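Local structure of putative lipoprotein (Campylobacter jejuni subsp. jejuni, 2G5G) at residues D43-G48 with K214-A219; G159-T164 with I234-S239; H223-I228 with L255-Y260; N247-E252 with D259-Y264. The protein binds heme as a cofacial pair linked to its dimerization, and probably serves in bacterial heme uptake as a ChaN-type lipoprotein. All coordinates share one frame; numbering follows the deposited sequence.

Contact 1. Residues D43-G48 with K214-A219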
loop_
_atom_site.group_PDB
_atom_site.type_symbol
_atom_site.label_atom_id
_atom_site.label_comp_id
_atom_site.label_asym_id
_atom_site.label_seq_id
_atom_site.Cartn_x
_atom_site.Cartn_y
_atom_site.Cartn_z
ATOM N N ASP A 43 6.268 -8.480 34.465
ATOM C CA ASP A 43 7.235 -9.128 33.569
ATOM C C ASP A 43 7.309 -8.471 32.190
ATOM O O ASP A 43 8.359 -8.496 31.532
ATOM C CB ASP A 43 6.899 -10.636 33.406
ATOM C CG ASP A 43 6.839 -11.344 34.743
ATOM O OD1 ASP A 43 7.890 -11.376 35.389
ATOM O OD2 ASP A 43 5.752 -11.788 35.176
ATOM N N VAL A 44 6.178 -7.933 31.761
ATOM C CA VAL A 44 6.048 -7.254 30.476
ATOM C C VAL A 44 5.386 -5.887 30.718
ATOM O O VAL A 44 4.279 -5.805 31.263
ATOM C CB VAL A 44 5.154 -8.055 29.507
ATOM C CG1 VAL A 44 4.989 -7.301 28.193
ATOM C CG2 VAL A 44 5.739 -9.493 29.277
ATOM N N ILE A 45 6.044 -4.838 30.283
ATOM C CA ILE A 45 5.501 -3.498 30.434
ATOM C C ILE A 45 5.255 -2.993 29.029
ATOM O O ILE A 45 6.189 -2.878 28.236
ATOM C CB ILE A 45 6.485 -2.542 31.183
ATOM C CG1 ILE A 45 6.710 -3.021 32.617
ATOM C CG2 ILE A 45 5.931 -1.102 31.201
ATOM C CD1 ILE A 45 8.101 -2.679 33.180
ATOM N N LEU A 46 3.994 -2.733 28.692
ATOM C CA LEU A 46 3.700 -2.100 27.410
ATOM C C LEU A 46 3.569 -0.584 27.548
ATOM O O LEU A 46 2.850 -0.123 28.423
ATOM C CB LEU A 46 2.444 -2.671 26.749
ATOM C CG LEU A 46 2.411 -4.142 26.360
ATOM C CD1 LEU A 46 2.113 -4.937 27.580
ATOM C CD2 LEU A 46 1.284 -4.354 25.343
ATOM N N LEU A 47 4.274 0.160 26.693
ATOM C CA LEU A 47 4.293 1.641 26.721
ATOM C C LEU A 47 3.764 2.138 25.390
ATOM O O LEU A 47 4.426 1.974 24.335
ATOM C CB LEU A 47 5.723 2.157 26.880
ATOM C CG LEU A 47 6.046 3.338 27.799
ATOM C CD1 LEU A 47 7.360 4.022 27.426
ATOM C CD2 LEU A 47 4.916 4.334 28.171
ATOM N N GLY A 48 2.559 2.711 25.430
ATOM C CA GLY A 48 1.865 3.160 24.234
ATOM C C GLY A 48 2.157 4.629 23.979
ATOM O O GLY A 48 2.119 5.430 24.907
ATOM N N LYS A 214 12.752 -9.675 32.037
ATOM C CA LYS A 214 11.791 -8.577 32.080
ATOM C C LYS A 214 11.969 -7.706 30.840
ATOM O O LYS A 214 13.090 -7.501 30.308
ATOM C CB LYS A 214 11.924 -7.788 33.391
ATOM C CG LYS A 214 10.698 -6.904 33.692
ATOM C CD LYS A 214 10.938 -5.927 34.916
ATOM C CE LYS A 214 11.240 -6.689 36.211
ATOM N NZ LYS A 214 10.079 -7.557 36.671
ATOM N N VAL A 215 10.856 -7.181 30.342
ATOM C CA VAL A 215 10.886 -6.519 29.033
ATOM C C VAL A 215 9.878 -5.396 28.990
ATOM O O VAL A 215 8.750 -5.544 29.525
ATOM C CB VAL A 215 10.700 -7.532 27.849
ATOM C CG1 VAL A 215 9.309 -8.258 27.895
ATOM C CG2 VAL A 215 10.924 -6.851 26.446
ATOM N N LEU A 216 10.304 -4.276 28.389
ATOM C CA LEU A 216 9.404 -3.177 28.036
ATOM C C LEU A 216 9.248 -3.069 26.500
ATOM O O LEU A 216 10.256 -3.051 25.761
ATOM C CB LEU A 216 9.934 -1.849 28.597
ATOM C CG LEU A 216 9.052 -0.608 28.291
ATOM C CD1 LEU A 216 9.026 0.368 29.423
ATOM C CD2 LEU A 216 9.609 0.043 27.048
ATOM N N LEU A 217 7.991 -2.995 26.036
ATOM C CA LEU A 217 7.683 -2.702 24.646
ATOM C C LEU A 217 7.339 -1.224 24.464
ATOM O O LEU A 217 6.566 -0.649 25.257
ATOM C CB LEU A 217 6.516 -3.540 24.128
ATOM C CG LEU A 217 6.012 -3.292 22.680
ATOM C CD1 LEU A 217 6.885 -3.975 21.622
ATOM C CD2 LEU A 217 4.581 -3.760 22.560
ATOM N N LEU A 218 7.921 -0.620 23.434
ATOM C CA LEU A 218 7.419 0.669 22.942
ATOM C C LEU A 218 6.700 0.415 21.620
ATOM O O LEU A 218 7.256 -0.197 20.706
ATOM C CB LEU A 218 8.546 1.705 22.758
ATOM C CG LEU A 218 8.100 3.078 22.223
ATOM C CD1 LEU A 218 7.307 3.813 23.305
ATOM C CD2 LEU A 218 9.347 3.906 21.742
ATOM N N ALA A 219 5.446 0.868 21.524
ATOM C CA ALA A 219 4.612 0.620 20.348
ATOM C C ALA A 219 3.505 1.677 20.333
ATOM O O ALA A 219 3.321 2.401 21.286
ATOM C CB ALA A 219 3.977 -0.815 20.374
HETATM O O HOH W 1 10.141 -10.197 35.077
#
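Five backbone hydrogen bonds tie Asp43-Gly48 to Lys214-Ala219. They run alternately from one strand to the other: Val215 N gives to Asp43 O, Ile45 N to Val215 O, Leu217 N to Ile45 O, Leu47 N to Leu217 O and Ala219 N to Leu47 O. The tightest, Leu217 N to Ile45 O and Leu47 N to Leu217 O, measure 2.8 Å. This is the pattern of neighbouring parallel strands, here two inner strands of the mixed sheet, flanked by strand 243-248 beyond the first and strand 78-82 beyond the second. At the start of the pair a water donates to Asp43 OD1 (2.6 Å) and accepts from Lys214 NZ, joining two charges that do not meet directly. Lys214 is bent at chi3 and chi4 (-60° and -64°), and its NZ also bonds to Ala42 O and Leu40 O, while Asp43 OD2 takes the N-H of Lys242. Val44, Leu46, Val215 and Leu217 line one face, where Val44 CG2 lies beside Val215 CG1 at 4.0 Å and the two side chains point the same way; helix 230-236 covers Leu46 and Leu217. On the face of Ile45 and Leu47, Ile45 CG2 touches Leu216 CD1 at 3.9 Å and Leu47 CD1 meets Leu218 CD1 at 4.1 Å. Between these segments the strand bonds satisfy buried N-H and C=O groups, while the charges stay at the partly exposed, water-bridged start.

Contact 2. Residues G159-T164 with I234-S239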
loop_
_atom_site.group_PDB
_atom_site.type_symbol
_atom_site.label_atom_id
_atom_site.label_comp_id
_atom_site.label_asym_id
_atom_site.label_seq_id
_atom_site.Cartn_x
_atom_site.Cartn_y
_atom_site.Cartn_z
ATOM N N GLY A 159 -7.313 -17.540 17.183
ATOM C CA GLY A 159 -7.305 -16.925 18.494
ATOM C C GLY A 159 -8.662 -17.163 19.110
ATOM O O GLY A 159 -9.576 -17.696 18.449
ATOM N N TYR A 160 -8.781 -16.771 20.370
ATOM C CA TYR A 160 -10.012 -16.874 21.115
ATOM C C TYR A 160 -10.452 -15.473 21.511
ATOM O O TYR A 160 -11.464 -14.988 21.018
ATOM C CB TYR A 160 -9.847 -17.805 22.321
ATOM C CG TYR A 160 -11.099 -17.904 23.154
ATOM C CD1 TYR A 160 -12.284 -18.426 22.611
ATOM C CD2 TYR A 160 -11.116 -17.457 24.476
ATOM C CE1 TYR A 160 -13.455 -18.504 23.374
ATOM C CE2 TYR A 160 -12.282 -17.540 25.256
ATOM C CZ TYR A 160 -13.445 -18.062 24.696
ATOM O OH TYR A 160 -14.599 -18.133 25.451
ATOM N N VAL A 161 -9.692 -14.782 22.354
ATOM C CA VAL A 161 -10.074 -13.397 22.680
ATOM C C VAL A 161 -9.477 -12.350 21.749
ATOM O O VAL A 161 -9.982 -11.227 21.680
ATOM C CB VAL A 161 -9.756 -13.000 24.145
ATOM C CG1 VAL A 161 -10.485 -13.957 25.142
ATOM C CG2 VAL A 161 -8.251 -12.954 24.382
ATOM N N SER A 162 -8.387 -12.687 21.059
ATOM C CA SER A 162 -7.687 -11.673 20.282
ATOM C C SER A 162 -8.240 -11.467 18.872
ATOM O O SER A 162 -7.944 -10.456 18.252
ATOM C CB SER A 162 -6.166 -11.968 20.202
ATOM O OG SER A 162 -5.929 -13.127 19.437
ATOM N N THR A 163 -9.028 -12.413 18.383
ATOM C CA THR A 163 -9.465 -12.389 16.967
ATOM C C THR A 163 -10.982 -12.320 16.817
ATOM O O THR A 163 -11.511 -12.663 15.762
ATOM C CB THR A 163 -8.975 -13.641 16.221
ATOM O OG1 THR A 163 -9.309 -14.796 16.994
ATOM C CG2 THR A 163 -7.465 -13.590 16.038
ATOM N N THR A 164 -11.677 -11.892 17.867
ATOM C CA THR A 164 -13.151 -11.819 17.838
ATOM C C THR A 164 -13.618 -10.820 16.800
ATOM O O THR A 164 -12.882 -9.893 16.441
ATOM C CB THR A 164 -13.744 -11.358 19.187
ATOM O OG1 THR A 164 -13.371 -10.003 19.434
ATOM C CG2 THR A 164 -13.285 -12.233 20.332
ATOM N N ILE A 234 -1.371 -11.844 24.027
ATOM C CA ILE A 234 -0.665 -12.433 25.192
ATOM C C ILE A 234 -1.553 -13.430 25.943
ATOM O O ILE A 234 -1.123 -14.530 26.290
ATOM C CB ILE A 234 -0.100 -11.335 26.142
ATOM C CG1 ILE A 234 1.012 -10.539 25.433
ATOM C CG2 ILE A 234 0.406 -11.943 27.509
ATOM C CD1 ILE A 234 1.509 -9.295 26.231
ATOM N N GLN A 235 -2.812 -13.060 26.182
ATOM C CA GLN A 235 -3.784 -13.949 26.832
ATOM C C GLN A 235 -3.971 -15.237 26.071
ATOM O O GLN A 235 -3.990 -16.317 26.677
ATOM C CB GLN A 235 -5.169 -13.284 26.937
ATOM C CG GLN A 235 -5.221 -12.094 27.874
ATOM C CD GLN A 235 -6.634 -11.525 27.991
ATOM O OE1 GLN A 235 -6.842 -10.329 27.787
ATOM N NE2 GLN A 235 -7.611 -12.381 28.326
ATOM N N ASP A 236 -4.141 -15.117 24.741
ATOM C CA ASP A 236 -4.321 -16.283 23.847
ATOM C C ASP A 236 -3.091 -17.186 23.816
ATOM O O ASP A 236 -3.237 -18.411 23.638
ATOM C CB ASP A 236 -4.702 -15.863 22.417
ATOM C CG ASP A 236 -6.209 -15.504 22.266
ATOM O OD1 ASP A 236 -7.010 -15.759 23.192
ATOM O OD2 ASP A 236 -6.574 -14.965 21.197
ATOM N N PHE A 237 -1.894 -16.614 23.988
ATOM C CA PHE A 237 -0.676 -17.424 24.169
ATOM C C PHE A 237 -0.629 -18.222 25.504
ATOM O O PHE A 237 0.293 -19.027 25.708
ATOM C CB PHE A 237 0.612 -16.555 24.020
ATOM C CG PHE A 237 1.132 -16.416 22.588
ATOM C CD1 PHE A 237 1.630 -17.515 21.892
ATOM C CD2 PHE A 237 1.148 -15.177 21.952
ATOM C CE1 PHE A 237 2.095 -17.371 20.605
ATOM C CE2 PHE A 237 1.630 -15.026 20.667
ATOM C CZ PHE A 237 2.105 -16.124 19.988
ATOM N N LYS A 238 -1.580 -17.958 26.406
ATOM C CA LYS A 238 -1.677 -18.568 27.746
ATOM C C LYS A 238 -0.440 -18.251 28.603
ATOM O O LYS A 238 0.053 -19.112 29.311
ATOM C CB LYS A 238 -1.947 -20.094 27.664
ATOM C CG LYS A 238 -3.063 -20.452 26.692
ATOM C CD LYS A 238 -4.380 -20.592 27.406
ATOM C CE LYS A 238 -4.828 -22.059 27.397
ATOM N NZ LYS A 238 -5.911 -22.387 28.412
ATOM N N SER A 239 0.035 -17.009 28.535
ATOM C CA SER A 239 1.132 -16.554 29.380
ATOM C C SER A 239 0.650 -16.371 30.821
ATOM O O SER A 239 -0.436 -15.838 31.051
ATOM C CB SER A 239 1.666 -15.223 28.872
ATOM O OG SER A 239 2.822 -14.855 29.623
#
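Asp236, on helix 230-236, reaches into the loop Gly159-Thr164 and gathers three consecutive backbone N-H groups, those of Tyr160, Val161 and Ser162, on one carboxylate, beside the Schellman motif at Lys238. Its CB carries CG anti to the carbonyl carbon (chi1 -80°), and CG lies 3.4 Å from Tyr160 N. From there the two oxygens divide the work. OD1 accepts the N-H of Val161 at 3.0 Å on its syn lone pair, in a nearly straight bond, and Val161 CG2 packs against the same OD1 at 3.3 Å while also touching Gln235 CB. OD2 takes three donors: Tyr160 N and Ser162 N reach it out of the carboxylate plane from opposite faces, and Ser162 OG comes on the anti side, 24° out of plane. Four bonds to a single carboxylate should fix its rotation and would be expected to favour the ionised form. Ser162 OG has a second partner in Arg202 of helix 187-210, which links the loop to that helix as well. Thr164, at the end of the loop, N-caps helix 165-179 through OG1 and Val167 N. The shortest of the four bonds is that of Ser162 OG, 2.6 Å from Asp236 OD2.

Contact 3. Residues H223-I228 with L255-Y260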
loop_
_atom_site.group_PDB
_atom_site.type_symbol
_atom_site.label_atom_id
_atom_site.label_comp_id
_atom_site.label_asym_id
_atom_site.label_seq_id
_atom_site.Cartn_x
_atom_site.Cartn_y
_atom_site.Cartn_z
ATOM N N HIS A 223 -1.716 -0.545 19.410
ATOM C CA HIS A 223 -1.051 -1.818 19.690
ATOM C C HIS A 223 -1.010 -2.194 21.177
ATOM O O HIS A 223 -1.122 -3.353 21.536
ATOM C CB HIS A 223 0.390 -1.760 19.120
ATOM C CG HIS A 223 0.423 -1.730 17.631
ATOM N ND1 HIS A 223 0.029 -2.799 16.862
ATOM C CD2 HIS A 223 0.800 -0.758 16.767
ATOM C CE1 HIS A 223 0.151 -2.487 15.583
ATOM N NE2 HIS A 223 0.623 -1.256 15.499
ATOM N N THR A 224 -0.851 -1.213 22.027
ATOM C CA THR A 224 -0.723 -1.498 23.453
ATOM C C THR A 224 -2.083 -1.625 24.145
ATOM O O THR A 224 -2.169 -2.122 25.282
ATOM C CB THR A 224 0.166 -0.495 24.155
ATOM O OG1 THR A 224 -0.445 0.798 24.134
ATOM C CG2 THR A 224 1.593 -0.468 23.490
ATOM N N SER A 225 -3.137 -1.171 23.455
ATOM C CA SER A 225 -4.479 -1.170 24.005
ATOM C C SER A 225 -4.904 -2.558 24.506
ATOM O O SER A 225 -4.899 -3.541 23.762
ATOM C CB SER A 225 -5.496 -0.691 22.956
ATOM O OG SER A 225 -6.812 -0.994 23.414
ATOM N N LYS A 226 -5.339 -2.610 25.756
ATOM C CA LYS A 226 -5.900 -3.813 26.305
ATOM C C LYS A 226 -7.217 -4.232 25.630
ATOM O O LYS A 226 -7.621 -5.360 25.783
ATOM C CB LYS A 226 -6.160 -3.611 27.796
ATOM C CG LYS A 226 -4.861 -3.530 28.626
ATOM C CD LYS A 226 -5.179 -3.030 30.011
ATOM C CE LYS A 226 -5.928 -4.058 30.831
ATOM N NZ LYS A 226 -6.274 -3.536 32.176
ATOM N N LYS A 227 -7.896 -3.303 24.964
ATOM C CA LYS A 227 -9.186 -3.582 24.297
ATOM C C LYS A 227 -9.055 -4.291 22.947
ATOM O O LYS A 227 -9.880 -5.125 22.608
ATOM C CB LYS A 227 -9.942 -2.281 24.058
ATOM C CG LYS A 227 -10.309 -1.510 25.328
ATOM C CD LYS A 227 -10.853 -0.125 24.991
ATOM C CE LYS A 227 -12.244 -0.178 24.343
ATOM N NZ LYS A 227 -12.634 1.239 23.946
ATOM N N ILE A 228 -8.027 -3.944 22.176
ATOM C CA ILE A 228 -7.928 -4.398 20.776
ATOM C C ILE A 228 -6.534 -4.928 20.396
ATOM O O ILE A 228 -6.347 -5.410 19.275
ATOM C CB ILE A 228 -8.244 -3.248 19.803
ATOM C CG1 ILE A 228 -7.279 -2.074 20.042
ATOM C CG2 ILE A 228 -9.749 -2.841 19.902
ATOM C CD1 ILE A 228 -7.424 -0.900 19.116
ATOM N N LEU A 255 -10.144 4.517 29.701
ATOM C CA LEU A 255 -9.522 3.857 30.840
ATOM C C LEU A 255 -9.253 2.370 30.604
ATOM O O LEU A 255 -8.302 1.817 31.130
ATOM C CB LEU A 255 -10.386 4.054 32.085
ATOM C CG LEU A 255 -10.583 5.479 32.606
ATOM C CD1 LEU A 255 -11.735 5.475 33.635
ATOM C CD2 LEU A 255 -9.267 6.044 33.176
ATOM N N LYS A 256 -10.098 1.737 29.805
ATOM C CA LYS A 256 -9.967 0.333 29.494
ATOM C C LYS A 256 -8.751 -0.012 28.633
ATOM O O LYS A 256 -8.438 -1.200 28.483
ATOM C CB LYS A 256 -11.231 -0.172 28.780
ATOM C CG LYS A 256 -12.526 0.005 29.584
ATOM C CD LYS A 256 -13.785 -0.537 28.818
ATOM C CE LYS A 256 -14.206 0.345 27.585
ATOM N NZ LYS A 256 -14.349 1.846 27.873
ATOM N N ASP A 257 -8.123 0.997 28.029
ATOM C CA ASP A 257 -6.995 0.786 27.132
ATOM C C ASP A 257 -5.706 0.416 27.878
ATOM O O ASP A 257 -4.784 -0.130 27.286
ATOM C CB ASP A 257 -6.724 2.045 26.299
ATOM C CG ASP A 257 -7.548 2.100 25.041
ATOM O OD1 ASP A 257 -8.012 1.052 24.577
ATOM O OD2 ASP A 257 -7.728 3.213 24.510
ATOM N N SER A 258 -5.614 0.744 29.159
ATOM C CA SER A 258 -4.308 0.636 29.813
ATOM C C SER A 258 -4.510 0.477 31.333
ATOM O O SER A 258 -5.639 0.515 31.798
ATOM C CB SER A 258 -3.483 1.878 29.450
ATOM O OG SER A 258 -3.966 3.038 30.114
ATOM N N ASP A 259 -3.432 0.270 32.083
ATOM C CA ASP A 259 -3.469 0.194 33.554
ATOM C C ASP A 259 -3.054 1.510 34.214
ATOM O O ASP A 259 -3.446 1.813 35.363
ATOM C CB ASP A 259 -2.560 -0.947 34.032
ATOM C CG ASP A 259 -2.992 -2.284 33.444
ATOM O OD1 ASP A 259 -4.161 -2.691 33.723
ATOM O OD2 ASP A 259 -2.216 -2.893 32.666
ATOM N N TYR A 260 -2.252 2.280 33.495
ATOM C CA TYR A 260 -1.841 3.623 33.931
ATOM C C TYR A 260 -1.936 4.526 32.733
ATOM O O TYR A 260 -1.751 4.074 31.581
ATOM C CB TYR A 260 -0.396 3.626 34.500
ATOM C CG TYR A 260 -0.268 2.772 35.736
ATOM C CD1 TYR A 260 0.130 1.421 35.631
ATOM C CD2 TYR A 260 -0.590 3.271 36.996
ATOM C CE1 TYR A 260 0.228 0.623 36.761
ATOM C CE2 TYR A 260 -0.499 2.470 38.143
ATOM C CZ TYR A 260 -0.098 1.143 38.004
ATOM O OH TYR A 260 -0.032 0.284 39.079
HETATM O O HOH W 2 -2.508 1.447 26.038
HETATM O O HOH W 3 -8.128 -0.907 32.361
#
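Ser225 and Asp257 form the close-fitting part of this contact, where the turn after helix 221-224 meets the 3-10 segment 255-257 that leads toward strand 260-264. Ser225 OG, anti to its own backbone N (chi1 167°), gives its proton to Asp257 OD1 at 2.6 Å, meeting the carboxylate from above its plane. The same OG accepts the N-H of Lys227 at 3.0 Å, an ST turn, so that one hydroxyl both shapes the turn and ties it to the neighbouring loop. Next to it Lys226 N bonds to Asp257 O at 3.0 Å in a nearly straight line, although it stands above the carbonyl plane. A water placed between Thr224 OG1 and Asp257 O adds a further link on this inner side. The side chain of Lys226 runs inward to buried Asp259: it bends at chi3, passes its CD by Ser258 CA and crosses Asp259 at about a right angle to form a salt bridge, NZ to OD1, of 2.8 Å. That oxygen also accepts from His25 NE2, and Asp259 OD2 is held by Val245 N. A second water connects Lys226 NZ with Ser258 O.

Toward solvent the joint consists of Lys227 and exposed Lys256. Their chains cross obliquely, with CE 3.8 Å from CE, and Lys227 NZ lies 4.3 Å from Lys256 NZ; each forms a salt bridge with Asp254. The shared aspartate probably offsets the repulsion between the two ammonium groups, while Asp257 is met by neutral donors, a hydroxyl and a backbone N-H.

Contact 4. Residues N247-E252 with D259-Y264; sequences NLSYGE and DYVLIY
Asn247 opens the pairing with Tyr260-Leu262: its N gives to Tyr260 O at 3.0 Å, and its O takes the N-H of Leu262 nearly end-on to the carbonyl. Val261 CG2 lies 3.5 Å from the same Asn247 O. The amide of Asn247 turns to another part of the fold, where ND2 bonds to Ser221 OG. Leu248 is on the other face. Its CD2 packs beside Leu262 CD2 at 4.0 Å, the two side chains pointing the same way, and also touches Tyr264 OH at 3.6 Å; that hydroxyl is bonded to Ser59 of helix 54-73. Asn247 and Leu248 belong to strand 243-248 and Val261 and Leu262 to strand 260-264, two parallel neighbours of the mixed sheet; strand 19-23 runs antiparallel beyond the second. At Ser249 the segment 247-252 leaves the sheet, yet it still grips Leu262 O twice. Ser249 N supplies one bond and OG the other, at 2.6 Å in the carbonyl plane on a lone pair; a chi1 of 62° turns OG toward that oxygen. A water donates to Ser249 OG at 2.7 Å and accepts from Tyr264 N, while Ser249 O, bonded to His56 NE2, lies at the ring edge of Tyr264, 3.6 Å from CD1.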
loop_
_atom_site.group_PDB
_atom_site.type_symbol
_atom_site.label_atom_id
_atom_site.label_comp_id
_atom_site.label_asym_id
_atom_site.label_seq_id
_atom_site.Cartn_x
_atom_site.Cartn_y
_atom_site.Cartn_z
ATOM N N ASN A 247 -0.172 3.928 29.089
ATOM C CA ASN A 247 -0.431 4.645 27.837
ATOM C C ASN A 247 -0.089 6.105 28.047
ATOM O O ASN A 247 -0.408 6.677 29.096
ATOM C CB ASN A 247 -1.879 4.519 27.342
ATOM C CG ASN A 247 -2.038 5.043 25.889
ATOM O OD1 ASN A 247 -3.018 5.701 25.530
ATOM N ND2 ASN A 247 -1.047 4.773 25.076
ATOM N N LEU A 248 0.578 6.683 27.060
ATOM C CA LEU A 248 0.893 8.120 27.048
ATOM C C LEU A 248 -0.264 8.802 26.306
ATOM O O LEU A 248 -0.452 8.582 25.110
ATOM C CB LEU A 248 2.252 8.348 26.350
ATOM C CG LEU A 248 3.399 7.502 26.947
ATOM C CD1 LEU A 248 4.692 7.684 26.112
ATOM C CD2 LEU A 248 3.610 7.796 28.445
ATOM N N SER A 249 -1.084 9.563 27.020
ATOM C CA SER A 249 -2.348 10.017 26.403
ATOM C C SER A 249 -2.162 11.061 25.315
ATOM O O SER A 249 -1.186 11.813 25.296
ATOM C CB SER A 249 -3.369 10.513 27.433
ATOM O OG SER A 249 -2.896 11.635 28.151
ATOM N N TYR A 250 -3.104 11.046 24.390
ATOM C CA TYR A 250 -3.303 12.122 23.428
ATOM C C TYR A 250 -4.793 12.129 23.072
ATOM O O TYR A 250 -5.361 11.091 22.765
ATOM C CB TYR A 250 -2.455 11.925 22.165
ATOM C CG TYR A 250 -2.621 13.078 21.193
ATOM C CD1 TYR A 250 -1.801 14.205 21.267
ATOM C CD2 TYR A 250 -3.630 13.049 20.223
ATOM C CE1 TYR A 250 -1.978 15.280 20.379
ATOM C CE2 TYR A 250 -3.818 14.114 19.341
ATOM C CZ TYR A 250 -2.991 15.214 19.426
ATOM O OH TYR A 250 -3.186 16.259 18.553
ATOM N N GLY A 251 -5.426 13.293 23.102
ATOM C CA GLY A 251 -6.875 13.351 22.843
ATOM C C GLY A 251 -7.663 12.609 23.914
ATOM O O GLY A 251 -7.336 12.690 25.092
ATOM N N GLU A 252 -8.694 11.879 23.492
ATOM C CA GLU A 252 -9.596 11.176 24.405
ATOM C C GLU A 252 -8.874 10.050 25.139
ATOM O O GLU A 252 -7.935 9.457 24.602
ATOM C CB GLU A 252 -10.788 10.572 23.647
ATOM C CG GLU A 252 -11.704 11.585 22.911
ATOM C CD GLU A 252 -12.624 12.372 23.858
ATOM O OE1 GLU A 252 -13.351 11.737 24.663
ATOM O OE2 GLU A 252 -12.622 13.627 23.793
ATOM N N ASP A 259 -3.432 0.270 32.083
ATOM C CA ASP A 259 -3.469 0.194 33.554
ATOM C C ASP A 259 -3.054 1.510 34.214
ATOM O O ASP A 259 -3.446 1.813 35.363
ATOM C CB ASP A 259 -2.560 -0.947 34.032
ATOM C CG ASP A 259 -2.992 -2.284 33.444
ATOM O OD1 ASP A 259 -4.161 -2.691 33.723
ATOM O OD2 ASP A 259 -2.216 -2.893 32.666
ATOM N N TYR A 260 -2.252 2.280 33.495
ATOM C CA TYR A 260 -1.841 3.623 33.931
ATOM C C TYR A 260 -1.936 4.526 32.733
ATOM O O TYR A 260 -1.751 4.074 31.581
ATOM C CB TYR A 260 -0.396 3.626 34.500
ATOM C CG TYR A 260 -0.268 2.772 35.736
ATOM C CD1 TYR A 260 0.130 1.421 35.631
ATOM C CD2 TYR A 260 -0.590 3.271 36.996
ATOM C CE1 TYR A 260 0.228 0.623 36.761
ATOM C CE2 TYR A 260 -0.499 2.470 38.143
ATOM C CZ TYR A 260 -0.098 1.143 38.004
ATOM O OH TYR A 260 -0.032 0.284 39.079
ATOM N N VAL A 261 -2.215 5.820 32.966
ATOM C CA VAL A 261 -2.216 6.729 31.849
ATOM C C VAL A 261 -1.524 8.008 32.294
ATOM O O VAL A 261 -1.709 8.480 33.417
ATOM C CB VAL A 261 -3.667 6.917 31.222
ATOM C CG1 VAL A 261 -4.644 7.426 32.258
ATOM C CG2 VAL A 261 -3.627 7.788 29.964
ATOM N N LEU A 262 -0.650 8.509 31.427
ATOM C CA LEU A 262 -0.008 9.787 31.672
ATOM C C LEU A 262 -0.818 10.835 30.976
ATOM O O LEU A 262 -1.145 10.689 29.807
ATOM C CB LEU A 262 1.438 9.801 31.159
ATOM C CG LEU A 262 2.420 9.348 32.228
ATOM C CD1 LEU A 262 2.325 7.810 32.311
ATOM C CD2 LEU A 262 3.877 9.778 31.857
ATOM N N ILE A 263 -1.154 11.883 31.714
ATOM C CA ILE A 263 -2.067 12.915 31.220
ATOM C C ILE A 263 -1.285 14.218 31.253
ATOM O O ILE A 263 -0.707 14.564 32.283
ATOM C CB ILE A 263 -3.350 13.028 32.084
ATOM C CG1 ILE A 263 -4.174 11.731 31.982
ATOM C CG2 ILE A 263 -4.206 14.236 31.632
ATOM C CD1 ILE A 263 -5.262 11.607 33.021
ATOM N N TYR A 264 -1.260 14.902 30.114
ATOM C CA TYR A 264 -0.402 16.082 29.924
ATOM C C TYR A 264 -1.197 17.393 30.005
ATOM O O TYR A 264 -2.342 17.451 29.570
ATOM C CB TYR A 264 0.330 15.994 28.578
ATOM C CG TYR A 264 1.206 14.774 28.450
ATOM C CD1 TYR A 264 0.752 13.638 27.779
ATOM C CD2 TYR A 264 2.479 14.747 29.020
ATOM C CE1 TYR A 264 1.541 12.497 27.676
ATOM C CE2 TYR A 264 3.297 13.602 28.915
ATOM C CZ TYR A 264 2.819 12.493 28.235
ATOM O OH TYR A 264 3.605 11.359 28.140
HETATM O O HOH W 4 -3.023 14.289 27.777
#

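In the fold
Contact 1 belongs to the core, contact 2 to the surface, and contacts 3 and 4 lie between them in burial. Contacts 1 and 4 reach the same sheet: strands 44-49 and 243-248 are neighbours in it, with Leu47 CD2 packing on Leu248 CD2. Both rest on parallel backbone pairing with aliphatic packing, but contact 4 adds a serine hydroxyl and a tyrosine. Contacts 2 and 3 join loops and helix ends, and in each an aspartate carboxylate accepts from a serine hydroxyl; contact 3 adds a lysine-aspartate salt bridge. Thr224 of contact 3 packs against Gly48 of contact 1, and contacts 3 and 4 share Asp259 and Tyr260. Contact 2 touches none of the others, although its nearest atoms come within about 4 Å of contact 1.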